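Local structure of chitin deacetylase 1 (5ZNS) at residues S347-G352 against W369-T374; T25-D30 against P180-T185; K57-G62 against A283-I288; D108-S113 against Y149-G154. The protein hydrolyses the N-acetamido groups of N-acetyl-D-glucosamine residues in chitin, using a zinc ion and releasing acetate to leave chitosan. All coordinates share one frame; numbering follows the deposited sequence.

Interaction 1. Residues S347-G352 against W369-T374; sequences SKEVPG and WLNDPT
The indole of Trp-369 takes Val-350 on one face and Glu-349 at its edge. Methyl CG1 of Val-350 sits almost straight above the middle of the six-membered ring, 3.4 Å from the centroid and 14° off its normal, a close CH-pi contact; chi1 of -57° swings that branch beside the backbone N and over the indole. At the rim, in the plane of the ring, OE1 of Glu-349 lies 3.4 Å from CD1 of Trp-369, the carboxylate turned 85° against the indole. The glutamate reaches on, extended, to the backbone of turn 369-372: Asn-371 N gives OE1 of Glu-349 a nearly straight hydrogen bond of 2.9 Å on the syn side. Both partners are type I beta turns, Ser-347 to Val-350 and Trp-369 to Asp-372, so one turn sends its third side chain into the other. The first belongs to the connection between the antiparallel strands 341-345 and 355-359, and OG of Ser-347 closes an ST turn there by accepting from Glu-349 N (3.0 Å). The second leads the C-terminal tail toward helix 117-134, where Leu-370 touches Glu-123. Trp-369 also packs on Thr-104, its side chain about 7 Å from that of the zinc ligand His-105.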
loop_
_atom_site.group_PDB
_atom_site.type_symbol
_atom_site.label_atom_id
_atom_site.label_comp_id
_atom_site.label_asym_id
_atom_site.label_seq_id
_atom_site.Cartn_x
_atom_site.Cartn_y
_atom_site.Cartn_z
ATOM N N SER A 347 -8.228 26.468 8.833
ATOM C CA SER A 347 -7.563 26.061 10.066
ATOM C C SER A 347 -6.323 26.909 10.305
ATOM O O SER A 347 -5.549 27.165 9.379
ATOM C CB SER A 347 -7.161 24.582 10.041
ATOM O OG SER A 347 -6.249 24.296 11.097
ATOM N N LYS A 348 -6.136 27.328 11.563
ATOM C CA LYS A 348 -4.913 28.024 11.957
ATOM C C LYS A 348 -3.663 27.206 11.644
ATOM O O LYS A 348 -2.574 27.777 11.518
ATOM C CB LYS A 348 -4.945 28.344 13.467
ATOM C CG LYS A 348 -4.747 27.096 14.345
ATOM C CD LYS A 348 -5.219 27.279 15.789
ATOM C CE LYS A 348 -4.873 28.643 16.342
ATOM N NZ LYS A 348 -4.923 28.619 17.830
ATOM N N GLU A 349 -3.794 25.881 11.518
ATOM C CA GLU A 349 -2.643 25.025 11.254
ATOM C C GLU A 349 -2.243 25.022 9.789
ATOM O O GLU A 349 -1.087 24.724 9.481
ATOM C CB GLU A 349 -2.931 23.587 11.696
ATOM C CG GLU A 349 -3.227 23.409 13.181
ATOM C CD GLU A 349 -3.465 21.953 13.538
ATOM O OE1 GLU A 349 -2.506 21.158 13.434
ATOM O OE2 GLU A 349 -4.613 21.599 13.898
ATOM N N VAL A 350 -3.165 25.324 8.883
ATOM C CA VAL A 350 -2.831 25.505 7.472
ATOM C C VAL A 350 -3.136 26.962 7.127
ATOM O O VAL A 350 -4.123 27.264 6.443
ATOM C CB VAL A 350 -3.553 24.467 6.588
ATOM C CG1 VAL A 350 -3.194 23.077 7.058
ATOM C CG2 VAL A 350 -5.068 24.590 6.672
ATOM N N PRO A 351 -2.311 27.901 7.585
ATOM C CA PRO A 351 -2.694 29.321 7.525
ATOM C C PRO A 351 -2.898 29.812 6.096
ATOM O O PRO A 351 -2.082 29.561 5.204
ATOM C CB PRO A 351 -1.517 30.032 8.205
ATOM C CG PRO A 351 -0.363 29.073 8.084
ATOM C CD PRO A 351 -0.985 27.709 8.200
ATOM N N GLY A 352 -4.009 30.518 5.888
ATOM C CA GLY A 352 -4.314 31.163 4.631
ATOM C C GLY A 352 -5.187 30.350 3.697
ATOM O O GLY A 352 -6.013 30.919 2.971
ATOM N N TRP A 369 -6.376 18.653 10.927
ATOM C CA TRP A 369 -4.930 18.676 10.717
ATOM C C TRP A 369 -4.267 18.020 11.924
ATOM O O TRP A 369 -4.943 17.440 12.777
ATOM C CB TRP A 369 -4.418 20.105 10.490
ATOM C CG TRP A 369 -3.150 20.187 9.694
ATOM C CD1 TRP A 369 -1.913 20.560 10.154
ATOM C CD2 TRP A 369 -2.989 19.904 8.294
ATOM N NE1 TRP A 369 -0.998 20.514 9.131
ATOM C CE2 TRP A 369 -1.631 20.122 7.981
ATOM C CE3 TRP A 369 -3.859 19.486 7.279
ATOM C CZ2 TRP A 369 -1.120 19.933 6.696
ATOM C CZ3 TRP A 369 -3.353 19.303 6.008
ATOM C CH2 TRP A 369 -1.995 19.523 5.724
ATOM N N LEU A 370 -2.937 18.159 12.008
ATOM C CA LEU A 370 -2.122 17.399 12.962
ATOM C C LEU A 370 -2.668 17.454 14.386
ATOM O O LEU A 370 -2.805 16.420 15.050
ATOM C CB LEU A 370 -0.684 17.921 12.959
ATOM C CG LEU A 370 0.339 17.366 11.979
ATOM C CD1 LEU A 370 1.677 17.971 12.334
ATOM C CD2 LEU A 370 0.391 15.845 12.038
ATOM N N ASN A 371 -2.939 18.656 14.887
ATOM C CA ASN A 371 -3.310 18.848 16.284
ATOM C C ASN A 371 -4.807 18.721 16.523
ATOM O O ASN A 371 -5.250 18.817 17.671
ATOM C CB ASN A 371 -2.823 20.216 16.777
ATOM C CG ASN A 371 -1.296 20.339 16.769
ATOM O OD1 ASN A 371 -0.582 19.366 16.993
ATOM N ND2 ASN A 371 -0.799 21.543 16.512
ATOM N N ASP A 372 -5.594 18.492 15.481
ATOM C CA ASP A 372 -7.040 18.377 15.612
ATOM C C ASP A 372 -7.547 17.483 14.485
ATOM O O ASP A 372 -8.165 17.972 13.531
ATOM C CB ASP A 372 -7.691 19.766 15.579
ATOM C CG ASP A 372 -9.183 19.738 15.897
ATOM O OD1 ASP A 372 -9.683 18.691 16.364
ATOM O OD2 ASP A 372 -9.864 20.767 15.665
ATOM N N PRO A 373 -7.301 16.173 14.554
ATOM C CA PRO A 373 -7.704 15.299 13.437
ATOM C C PRO A 373 -9.207 15.190 13.261
ATOM O O PRO A 373 -9.663 14.896 12.148
ATOM C CB PRO A 373 -7.090 13.932 13.796
ATOM C CG PRO A 373 -6.375 14.101 15.093
ATOM C CD PRO A 373 -6.708 15.426 15.681
ATOM N N THR A 374 -9.997 15.397 14.322
ATOM C CA THR A 374 -11.449 15.374 14.169
ATOM C C THR A 374 -12.007 16.678 13.613
ATOM O O THR A 374 -13.187 16.718 13.239
ATOM C CB THR A 374 -12.141 15.064 15.509
ATOM O OG1 THR A 374 -11.880 16.110 16.452
ATOM C CG2 THR A 374 -11.646 13.726 16.098
#

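Interaction 2. Residues T25-D30 against P180-T185; sequences TVIPGD and PLWPYT. Unlike the reference sequence in segment 180-185: Pro-180 (reference Arg), Trp-182 (reference Cys).
This is an apolar contact between the N-terminal loop ahead of strand 38-44 and the chain leading into strand 184-185, in which the indole of Trp-182 is covered by three consecutive residues of the loop. Pro-28 lies over the six-membered ring, its CD 3.5 Å from the centroid and 14° off the normal, a CH-pi contact displaced toward the rim; CG of the same proline reaches CE3 of Trp-182 at 3.7 Å. On that face stands also CA of Ile-27, a longer CH-pi approach, 4.3 Å from the centroid of the five-membered ring, while CG2 of Ile-27 touches CZ2 of Trp-182. Trp-182, which differs from the reference sequence, carries its CG beside the backbone N (chi1 -83°), and this turns the indole under the loop. Were Pro-28 a glycine, the six-membered ring would probably have a gap over it and the indole be less firmly held. Trp-182 also meets the ring of Trp-309, so it lies between the N-terminal loop and helix 303-311. NE1 of Trp-182 donates to Asn-261 O, and Asn-261 ND2 in turn binds the backbone oxygens of Thr-25 and Pro-180. Beside this, methyl CG2 of Thr-25 meets CD2 of Leu-181 at 3.7 Å.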
loop_
_atom_site.group_PDB
_atom_site.type_symbol
_atom_site.label_atom_id
_atom_site.label_comp_id
_atom_site.label_asym_id
_atom_site.label_seq_id
_atom_site.Cartn_x
_atom_site.Cartn_y
_atom_site.Cartn_z
ATOM N N THR A 25 13.392 -14.900 1.008
ATOM C CA THR A 25 12.929 -15.434 -0.267
ATOM C C THR A 25 12.108 -16.709 -0.130
ATOM O O THR A 25 11.549 -17.172 -1.128
ATOM C CB THR A 25 14.120 -15.706 -1.207
ATOM O OG1 THR A 25 15.031 -16.631 -0.595
ATOM C CG2 THR A 25 14.870 -14.413 -1.538
ATOM N N VAL A 26 12.007 -17.277 1.070
ATOM C CA VAL A 26 11.316 -18.549 1.266
ATOM C C VAL A 26 9.809 -18.318 1.259
ATOM O O VAL A 26 9.307 -17.309 1.775
ATOM C CB VAL A 26 11.789 -19.218 2.571
ATOM C CG1 VAL A 26 10.913 -20.419 2.939
ATOM C CG2 VAL A 26 13.252 -19.650 2.441
ATOM N N ILE A 27 9.081 -19.248 0.651
ATOM C CA ILE A 27 7.633 -19.164 0.517
ATOM C C ILE A 27 6.987 -19.535 1.848
ATOM O O ILE A 27 7.443 -20.471 2.514
ATOM C CB ILE A 27 7.142 -20.068 -0.626
ATOM C CG1 ILE A 27 7.782 -19.641 -1.948
ATOM C CG2 ILE A 27 5.626 -20.057 -0.712
ATOM C CD1 ILE A 27 7.431 -20.536 -3.132
ATOM N N PRO A 28 5.951 -18.825 2.285
ATOM C CA PRO A 28 5.253 -19.217 3.514
ATOM C C PRO A 28 4.696 -20.631 3.417
ATOM O O PRO A 28 4.227 -21.064 2.361
ATOM C CB PRO A 28 4.128 -18.178 3.628
ATOM C CG PRO A 28 4.646 -16.985 2.892
ATOM C CD PRO A 28 5.489 -17.526 1.772
ATOM N N GLY A 29 4.763 -21.353 4.536
ATOM C CA GLY A 29 4.265 -22.714 4.594
ATOM C C GLY A 29 5.002 -23.709 3.726
ATOM O O GLY A 29 4.519 -24.832 3.555
ATOM N N ASP A 30 6.158 -23.330 3.176
ATOM C CA ASP A 30 6.915 -24.139 2.225
ATOM C C ASP A 30 6.026 -24.795 1.173
ATOM O O ASP A 30 6.245 -25.952 0.800
ATOM C CB ASP A 30 7.742 -25.206 2.947
ATOM C CG ASP A 30 9.078 -25.457 2.267
ATOM O OD1 ASP A 30 9.799 -24.470 1.998
ATOM O OD2 ASP A 30 9.404 -26.636 1.998
ATOM N N PRO A 180 12.977 -12.058 -5.743
ATOM C CA PRO A 180 12.495 -10.975 -4.872
ATOM C C PRO A 180 12.043 -11.528 -3.528
ATOM O O PRO A 180 11.928 -12.739 -3.328
ATOM C CB PRO A 180 11.333 -10.370 -5.664
ATOM C CG PRO A 180 10.845 -11.506 -6.516
ATOM C CD PRO A 180 12.079 -12.284 -6.891
ATOM N N LEU A 181 11.782 -10.618 -2.592
ATOM C CA LEU A 181 11.491 -10.998 -1.215
ATOM C C LEU A 181 9.991 -11.040 -0.945
ATOM O O LEU A 181 9.214 -10.240 -1.477
ATOM C CB LEU A 181 12.154 -10.035 -0.222
ATOM C CG LEU A 181 13.621 -9.616 -0.376
ATOM C CD1 LEU A 181 14.129 -9.069 0.961
ATOM C CD2 LEU A 181 14.505 -10.759 -0.850
ATOM N N TRP A 182 9.597 -11.996 -0.108
ATOM C CA TRP A 182 8.258 -12.090 0.444
ATOM C C TRP A 182 8.142 -11.142 1.633
ATOM O O TRP A 182 9.152 -10.743 2.212
ATOM C CB TRP A 182 7.969 -13.525 0.899
ATOM C CG TRP A 182 7.508 -14.448 -0.190
ATOM C CD1 TRP A 182 8.289 -15.079 -1.120
ATOM C CD2 TRP A 182 6.161 -14.858 -0.453
ATOM N NE1 TRP A 182 7.509 -15.848 -1.950
ATOM C CE2 TRP A 182 6.199 -15.734 -1.559
ATOM C CE3 TRP A 182 4.923 -14.566 0.137
ATOM C CZ2 TRP A 182 5.049 -16.319 -2.087
ATOM C CZ3 TRP A 182 3.779 -15.156 -0.387
ATOM C CH2 TRP A 182 3.851 -16.022 -1.488
ATOM N N PRO A 183 6.925 -10.785 2.040
ATOM C CA PRO A 183 6.777 -9.977 3.259
ATOM C C PRO A 183 7.361 -10.695 4.472
ATOM O O PRO A 183 7.577 -11.908 4.471
ATOM C CB PRO A 183 5.257 -9.796 3.389
ATOM C CG PRO A 183 4.758 -9.923 1.964
ATOM C CD PRO A 183 5.638 -10.991 1.349
ATOM N N TYR A 184 7.632 -9.917 5.521
ATOM C CA TYR A 184 8.198 -10.459 6.748
ATOM C C TYR A 184 7.724 -9.619 7.926
ATOM O O TYR A 184 7.384 -8.442 7.768
ATOM C CB TYR A 184 9.735 -10.499 6.690
ATOM C CG TYR A 184 10.380 -9.184 6.314
ATOM C CD1 TYR A 184 10.671 -8.232 7.286
ATOM C CD2 TYR A 184 10.694 -8.887 4.990
ATOM C CE1 TYR A 184 11.256 -7.029 6.959
ATOM C CE2 TYR A 184 11.285 -7.682 4.652
ATOM C CZ TYR A 184 11.559 -6.755 5.644
ATOM O OH TYR A 184 12.146 -5.551 5.335
ATOM N N THR A 185 7.673 -10.238 9.104
ATOM C CA THR A 185 7.393 -9.495 10.324
ATOM C C THR A 185 8.688 -8.925 10.888
ATOM O O THR A 185 9.786 -9.334 10.509
ATOM C CB THR A 185 6.699 -10.371 11.369
ATOM O OG1 THR A 185 7.543 -11.471 11.722
ATOM C CG2 THR A 185 5.387 -10.911 10.824
#

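Interaction 3. Residues K57-G62 against A283-I288; sequences KEIFNG and AFLYWI
The last turn of helix 53-59 faces the middle of helix 278-294, the backbones coming nearest at Ile-59 and Leu-285, whose CA atoms are 7.0 Å apart. Leu-285 leans into the space between: its CD2 meets CG1 of Ile-59 at 3.9 Å, while CD1 rests against the carboxylate end of Glu-58, 3.8 Å from OE2. The exposed Glu-58 is fully extended and crosses the leucine at about a right angle, its CG also near CD1. Ile-59 spreads its branches between two more residues of the longer helix. CD1 of Ile-59 comes in at the edge of the Phe-284 ring, 4.5 Å from CE2, and CG2 of Ile-59 is equally loosely placed against CD1 of Ile-288. Both are outer helices of the distorted beta/alpha barrel of CE4 deacetylases, and Phe-284 reaches inward to Ile-42 of strand 38-44. With a serine in place of Leu-285, Ile-59 is likely to face a gap on one flank and Glu-58 to lose the methyl it lies against. Phe-60 is the first residue to leave helical geometry; CG2 of Ile-59 stands 3.7 Å above the plane of its ring, over the centre. Arg-64 binds the carbonyl of Ile-59 and packs on Leu-285.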
loop_
_atom_site.group_PDB
_atom_site.type_symbol
_atom_site.label_atom_id
_atom_site.label_comp_id
_atom_site.label_asym_id
_atom_site.label_seq_id
_atom_site.Cartn_x
_atom_site.Cartn_y
_atom_site.Cartn_z
ATOM N N LYS A 57 -12.349 4.560 -11.516
ATOM C CA LYS A 57 -13.549 3.924 -12.050
ATOM C C LYS A 57 -13.248 3.218 -13.364
ATOM O O LYS A 57 -13.753 2.120 -13.621
ATOM C CB LYS A 57 -14.649 4.971 -12.242
ATOM C CG LYS A 57 -16.065 4.465 -12.047
ATOM C CD LYS A 57 -17.002 5.604 -11.680
ATOM C CE LYS A 57 -16.760 6.079 -10.253
ATOM N NZ LYS A 57 -17.524 7.320 -9.944
ATOM N N GLU A 58 -12.413 3.831 -14.205
ATOM C CA GLU A 58 -12.054 3.212 -15.475
ATOM C C GLU A 58 -11.244 1.935 -15.264
ATOM O O GLU A 58 -11.411 0.962 -16.009
ATOM C CB GLU A 58 -11.282 4.209 -16.342
ATOM C CG GLU A 58 -10.829 3.659 -17.684
ATOM C CD GLU A 58 -10.102 4.695 -18.529
ATOM O OE1 GLU A 58 -10.139 5.895 -18.170
ATOM O OE2 GLU A 58 -9.495 4.307 -19.554
ATOM N N ILE A 59 -10.363 1.913 -14.260
ATOM C CA ILE A 59 -9.560 0.718 -13.999
ATOM C C ILE A 59 -10.383 -0.337 -13.271
ATOM O O ILE A 59 -10.468 -1.496 -13.694
ATOM C CB ILE A 59 -8.299 1.070 -13.194
ATOM C CG1 ILE A 59 -7.436 2.082 -13.949
ATOM C CG2 ILE A 59 -7.495 -0.202 -12.906
ATOM C CD1 ILE A 59 -6.231 2.560 -13.153
ATOM N N PHE A 60 -10.981 0.048 -12.151
ATOM C CA PHE A 60 -11.711 -0.880 -11.297
ATOM C C PHE A 60 -13.200 -0.764 -11.608
ATOM O O PHE A 60 -14.008 -0.237 -10.844
ATOM C CB PHE A 60 -11.372 -0.608 -9.839
ATOM C CG PHE A 60 -9.894 -0.638 -9.572
ATOM C CD1 PHE A 60 -9.219 -1.846 -9.504
ATOM C CD2 PHE A 60 -9.167 0.536 -9.460
ATOM C CE1 PHE A 60 -7.853 -1.886 -9.285
ATOM C CE2 PHE A 60 -7.806 0.508 -9.244
ATOM C CZ PHE A 60 -7.144 -0.709 -9.161
ATOM N N ASN A 61 -13.531 -1.273 -12.792
ATOM C CA ASN A 61 -14.806 -1.033 -13.442
ATOM C C ASN A 61 -15.851 -2.095 -13.121
ATOM O O ASN A 61 -16.930 -2.083 -13.719
ATOM C CB ASN A 61 -14.597 -0.926 -14.960
ATOM C CG ASN A 61 -14.031 -2.201 -15.569
ATOM O OD1 ASN A 61 -13.869 -3.225 -14.892
ATOM N ND2 ASN A 61 -13.730 -2.142 -16.864
ATOM N N GLY A 62 -15.564 -2.998 -12.189
ATOM C CA GLY A 62 -16.497 -4.047 -11.851
ATOM C C GLY A 62 -16.578 -5.180 -12.850
ATOM O O GLY A 62 -17.397 -6.087 -12.660
ATOM N N ALA A 283 -1.419 1.019 -21.932
ATOM C CA ALA A 283 -0.578 -0.164 -21.809
ATOM C C ALA A 283 -0.877 -0.919 -20.517
ATOM O O ALA A 283 -0.851 -2.154 -20.492
ATOM C CB ALA A 283 0.897 0.231 -21.878
ATOM N N PHE A 284 -1.157 -0.191 -19.437
ATOM C CA PHE A 284 -1.450 -0.823 -18.155
ATOM C C PHE A 284 -2.723 -1.658 -18.232
ATOM O O PHE A 284 -2.743 -2.829 -17.833
ATOM C CB PHE A 284 -1.586 0.252 -17.077
ATOM C CG PHE A 284 -1.735 -0.293 -15.692
ATOM C CD1 PHE A 284 -0.873 -1.272 -15.225
ATOM C CD2 PHE A 284 -2.728 0.170 -14.855
ATOM C CE1 PHE A 284 -1.003 -1.778 -13.948
ATOM C CE2 PHE A 284 -2.857 -0.329 -13.570
ATOM C CZ PHE A 284 -1.993 -1.306 -13.119
ATOM N N LEU A 285 -3.812 -1.050 -18.704
ATOM C CA LEU A 285 -5.069 -1.775 -18.825
ATOM C C LEU A 285 -4.931 -2.953 -19.782
ATOM O O LEU A 285 -5.403 -4.059 -19.492
ATOM C CB LEU A 285 -6.177 -0.830 -19.284
ATOM C CG LEU A 285 -6.546 0.233 -18.256
ATOM C CD1 LEU A 285 -7.789 1.004 -18.691
ATOM C CD2 LEU A 285 -6.751 -0.425 -16.896
ATOM N N TYR A 286 -4.291 -2.729 -20.935
ATOM C CA TYR A 286 -4.036 -3.820 -21.872
ATOM C C TYR A 286 -3.297 -4.957 -21.188
ATOM O O TYR A 286 -3.631 -6.132 -21.376
ATOM C CB TYR A 286 -3.229 -3.314 -23.076
ATOM C CG TYR A 286 -2.934 -4.381 -24.123
ATOM C CD1 TYR A 286 -1.863 -5.263 -23.977
ATOM C CD2 TYR A 286 -3.729 -4.509 -25.252
ATOM C CE1 TYR A 286 -1.601 -6.239 -24.926
ATOM C CE2 TYR A 286 -3.473 -5.484 -26.207
ATOM C CZ TYR A 286 -2.416 -6.347 -26.039
ATOM O OH TYR A 286 -2.179 -7.311 -27.002
ATOM N N TRP A 287 -2.285 -4.620 -20.384
ATOM C CA TRP A 287 -1.507 -5.639 -19.692
ATOM C C TRP A 287 -2.344 -6.360 -18.646
ATOM O O TRP A 287 -2.291 -7.593 -18.548
ATOM C CB TRP A 287 -0.279 -5.001 -19.049
ATOM C CG TRP A 287 0.562 -5.968 -18.293
ATOM C CD1 TRP A 287 1.529 -6.787 -18.802
ATOM C CD2 TRP A 287 0.521 -6.221 -16.883
ATOM N NE1 TRP A 287 2.087 -7.538 -17.796
ATOM C CE2 TRP A 287 1.489 -7.208 -16.608
ATOM C CE3 TRP A 287 -0.239 -5.707 -15.826
ATOM C CZ2 TRP A 287 1.721 -7.691 -15.319
ATOM C CZ3 TRP A 287 -0.006 -6.190 -14.544
ATOM C CH2 TRP A 287 0.961 -7.177 -14.305
ATOM N N ILE A 288 -3.113 -5.609 -17.849
ATOM C CA ILE A 288 -3.975 -6.223 -16.843
ATOM C C ILE A 288 -4.924 -7.213 -17.503
ATOM O O ILE A 288 -5.050 -8.364 -17.070
ATOM C CB ILE A 288 -4.753 -5.151 -16.057
ATOM C CG1 ILE A 288 -3.862 -4.449 -15.034
ATOM C CG2 ILE A 288 -5.919 -5.773 -15.325
ATOM C CD1 ILE A 288 -4.562 -3.258 -14.379
#

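Interaction 4. Residues D108-S113 against Y149-G154; sequences DERFWS and YLRVGG
Arg-151 runs along the first turn of helix 109-114, passing Trp-112 and Glu-109 on its way to Ser-113. Its CB packs against CB of Trp-112 at 3.5 Å, and CG passes the carbonyl O and CB of Glu-109. CD touches OE1 of Glu-109 at 3.4 Å. Bends at chi2 and chi3 (-58° and -56°) fold the chain back on the helix and present the guanidinium side-on to Ser-113. NE and NH2 both donate to OG of Ser-113, at 3.2 and 2.9 Å, with the oxygen close to the guanidinium plane; this double grip fixes the rotation of the group. NH1 of Arg-151 lies 3.5 Å from OE1 of Glu-109, a salt bridge of charge alone, since the oxygen stands well out of the plane; NH1 gives its hydrogen bond to Asn-197 O. NH2 of Arg-151 and NH2 of the poorly ordered Arg-110, like in charge, come close without bonding; Leu-198 O accepts from the latter. Asp-108, the N-cap residue, accepts from Arg-110 N through OD1, a capping bond. Arg-151 thus joins the loop after strand 144-145 to this helix start, and Tyr-149, crossed by Glu-109 and edge-to-face with the zinc ligand His-105, places that loop at the CE4 zinc site.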
loop_
_atom_site.group_PDB
_atom_site.type_symbol
_atom_site.label_atom_id
_atom_site.label_comp_id
_atom_site.label_asym_id
_atom_site.label_seq_id
_atom_site.Cartn_x
_atom_site.Cartn_y
_atom_site.Cartn_z
ATOM N N ASP A 108 9.702 17.658 3.953
ATOM C CA ASP A 108 11.073 17.569 4.443
ATOM C C ASP A 108 11.401 16.114 4.747
ATOM O O ASP A 108 10.929 15.562 5.744
ATOM C CB ASP A 108 11.214 18.448 5.684
ATOM C CG ASP A 108 12.634 18.520 6.204
ATOM O OD1 ASP A 108 13.528 17.826 5.671
ATOM O OD2 ASP A 108 12.850 19.290 7.160
ATOM N N GLU A 109 12.225 15.497 3.900
ATOM C CA GLU A 109 12.567 14.092 4.103
ATOM C C GLU A 109 13.319 13.874 5.406
ATOM O O GLU A 109 13.260 12.780 5.981
ATOM C CB GLU A 109 13.386 13.577 2.923
ATOM C CG GLU A 109 12.606 13.536 1.622
ATOM C CD GLU A 109 13.339 12.807 0.521
ATOM O OE1 GLU A 109 14.258 12.027 0.836
ATOM O OE2 GLU A 109 12.982 13.013 -0.657
ATOM N N ARG A 110 14.015 14.903 5.895
ATOM C CA ARG A 110 14.738 14.776 7.155
ATOM C C ARG A 110 13.787 14.730 8.341
ATOM O O ARG A 110 14.130 14.163 9.386
ATOM C CB ARG A 110 15.729 15.931 7.306
ATOM C CG ARG A 110 17.158 15.590 6.909
ATOM C CD ARG A 110 17.679 14.384 7.684
ATOM N NE ARG A 110 17.615 13.154 6.897
ATOM C CZ ARG A 110 18.237 12.027 7.223
ATOM N NH1 ARG A 110 18.976 11.971 8.322
ATOM N NH2 ARG A 110 18.120 10.956 6.452
ATOM N N PHE A 111 12.598 15.322 8.210
ATOM C CA PHE A 111 11.632 15.257 9.302
ATOM C C PHE A 111 11.199 13.819 9.556
ATOM O O PHE A 111 11.135 13.369 10.706
ATOM C CB PHE A 111 10.420 16.138 8.997
ATOM C CG PHE A 111 9.167 15.696 9.706
ATOM C CD1 PHE A 111 8.920 16.087 11.007
ATOM C CD2 PHE A 111 8.254 14.865 9.076
ATOM C CE1 PHE A 111 7.778 15.673 11.660
ATOM C CE2 PHE A 111 7.119 14.440 9.723
ATOM C CZ PHE A 111 6.870 14.845 11.012
ATOM N N TRP A 112 10.901 13.076 8.486
ATOM C CA TRP A 112 10.452 11.697 8.660
ATOM C C TRP A 112 11.552 10.815 9.237
ATOM O O TRP A 112 11.301 10.028 10.155
ATOM C CB TRP A 112 9.952 11.138 7.329
ATOM C CG TRP A 112 8.783 11.892 6.838
ATOM C CD1 TRP A 112 8.765 12.830 5.851
ATOM C CD2 TRP A 112 7.449 11.817 7.351
ATOM N NE1 TRP A 112 7.497 13.335 5.707
ATOM C CE2 TRP A 112 6.669 12.724 6.613
ATOM C CE3 TRP A 112 6.834 11.053 8.350
ATOM C CZ2 TRP A 112 5.302 12.901 6.849
ATOM C CZ3 TRP A 112 5.480 11.227 8.584
ATOM C CH2 TRP A 112 4.731 12.145 7.838
ATOM N N SER A 113 12.776 10.930 8.718
ATOM C CA SER A 113 13.856 10.066 9.180
ATOM C C SER A 113 14.241 10.339 10.632
ATOM O O SER A 113 14.795 9.451 11.285
ATOM C CB SER A 113 15.081 10.221 8.270
ATOM O OG SER A 113 14.794 9.878 6.921
ATOM N N TYR A 149 7.438 9.852 0.686
ATOM C CA TYR A 149 8.769 9.741 0.071
ATOM C C TYR A 149 9.490 8.465 0.494
ATOM O O TYR A 149 10.711 8.351 0.336
ATOM C CB TYR A 149 9.627 10.982 0.363
ATOM C CG TYR A 149 8.847 12.248 0.133
ATOM C CD1 TYR A 149 8.688 12.768 -1.150
ATOM C CD2 TYR A 149 8.207 12.883 1.185
ATOM C CE1 TYR A 149 7.933 13.917 -1.366
ATOM C CE2 TYR A 149 7.454 14.030 0.981
ATOM C CZ TYR A 149 7.319 14.539 -0.292
ATOM O OH TYR A 149 6.557 15.668 -0.473
ATOM N N LEU A 150 8.725 7.502 1.011
ATOM C CA LEU A 150 9.256 6.228 1.478
ATOM C C LEU A 150 10.393 6.436 2.476
ATOM O O LEU A 150 11.402 5.725 2.459
ATOM C CB LEU A 150 9.697 5.361 0.296
ATOM C CG LEU A 150 8.672 5.221 -0.838
ATOM C CD1 LEU A 150 9.219 4.392 -2.008
ATOM C CD2 LEU A 150 7.368 4.609 -0.310
ATOM N N ARG A 151 10.235 7.424 3.356
ATOM C CA ARG A 151 11.223 7.704 4.393
ATOM C C ARG A 151 10.900 6.849 5.610
ATOM O O ARG A 151 9.927 7.115 6.320
ATOM C CB ARG A 151 11.240 9.186 4.761
ATOM C CG ARG A 151 11.506 10.121 3.603
ATOM C CD ARG A 151 12.826 9.802 2.930
ATOM N NE ARG A 151 13.957 9.837 3.851
ATOM C CZ ARG A 151 15.186 9.473 3.507
ATOM N NH1 ARG A 151 15.418 9.057 2.272
ATOM N NH2 ARG A 151 16.180 9.523 4.385
ATOM N N VAL A 152 11.716 5.818 5.847
ATOM C CA VAL A 152 11.544 4.978 7.027
ATOM C C VAL A 152 11.959 5.758 8.272
ATOM O O VAL A 152 12.873 6.592 8.236
ATOM C CB VAL A 152 12.357 3.678 6.885
ATOM C CG1 VAL A 152 12.022 2.701 8.004
ATOM C CG2 VAL A 152 12.116 3.034 5.524
ATOM N N GLY A 153 11.276 5.494 9.386
ATOM C CA GLY A 153 11.535 6.234 10.605
ATOM C C GLY A 153 12.230 5.438 11.690
ATOM O O GLY A 153 11.789 5.454 12.842
ATOM N N GLY A 154 13.314 4.745 11.341
ATOM C CA GLY A 154 14.062 3.952 12.301
ATOM C C GLY A 154 13.184 3.094 13.187
ATOM O O GLY A 154 12.231 2.477 12.708
#

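In the fold
From the N terminus, residues 25-30 come first and wait some 150 residues for 180-185, closing interaction 2 against the chain entering strand 184-185. Residues 57-62, at the end of helix 53-59, open interaction 3 before that loop is shut and find helix 278-294 after it, so interactions 2 and 3 cross. Interaction 4, joining helix 109-114 to the loop before helix 154-163, falls within both of these long loops. Interaction 1 follows in series and closes a short C-terminal loop containing strand 355-359. It lies on the opposite side of the chain's centre from interaction 2, yet its nearest atoms are about 6 Å from those of interaction 4, both being near the zinc ligand His-105.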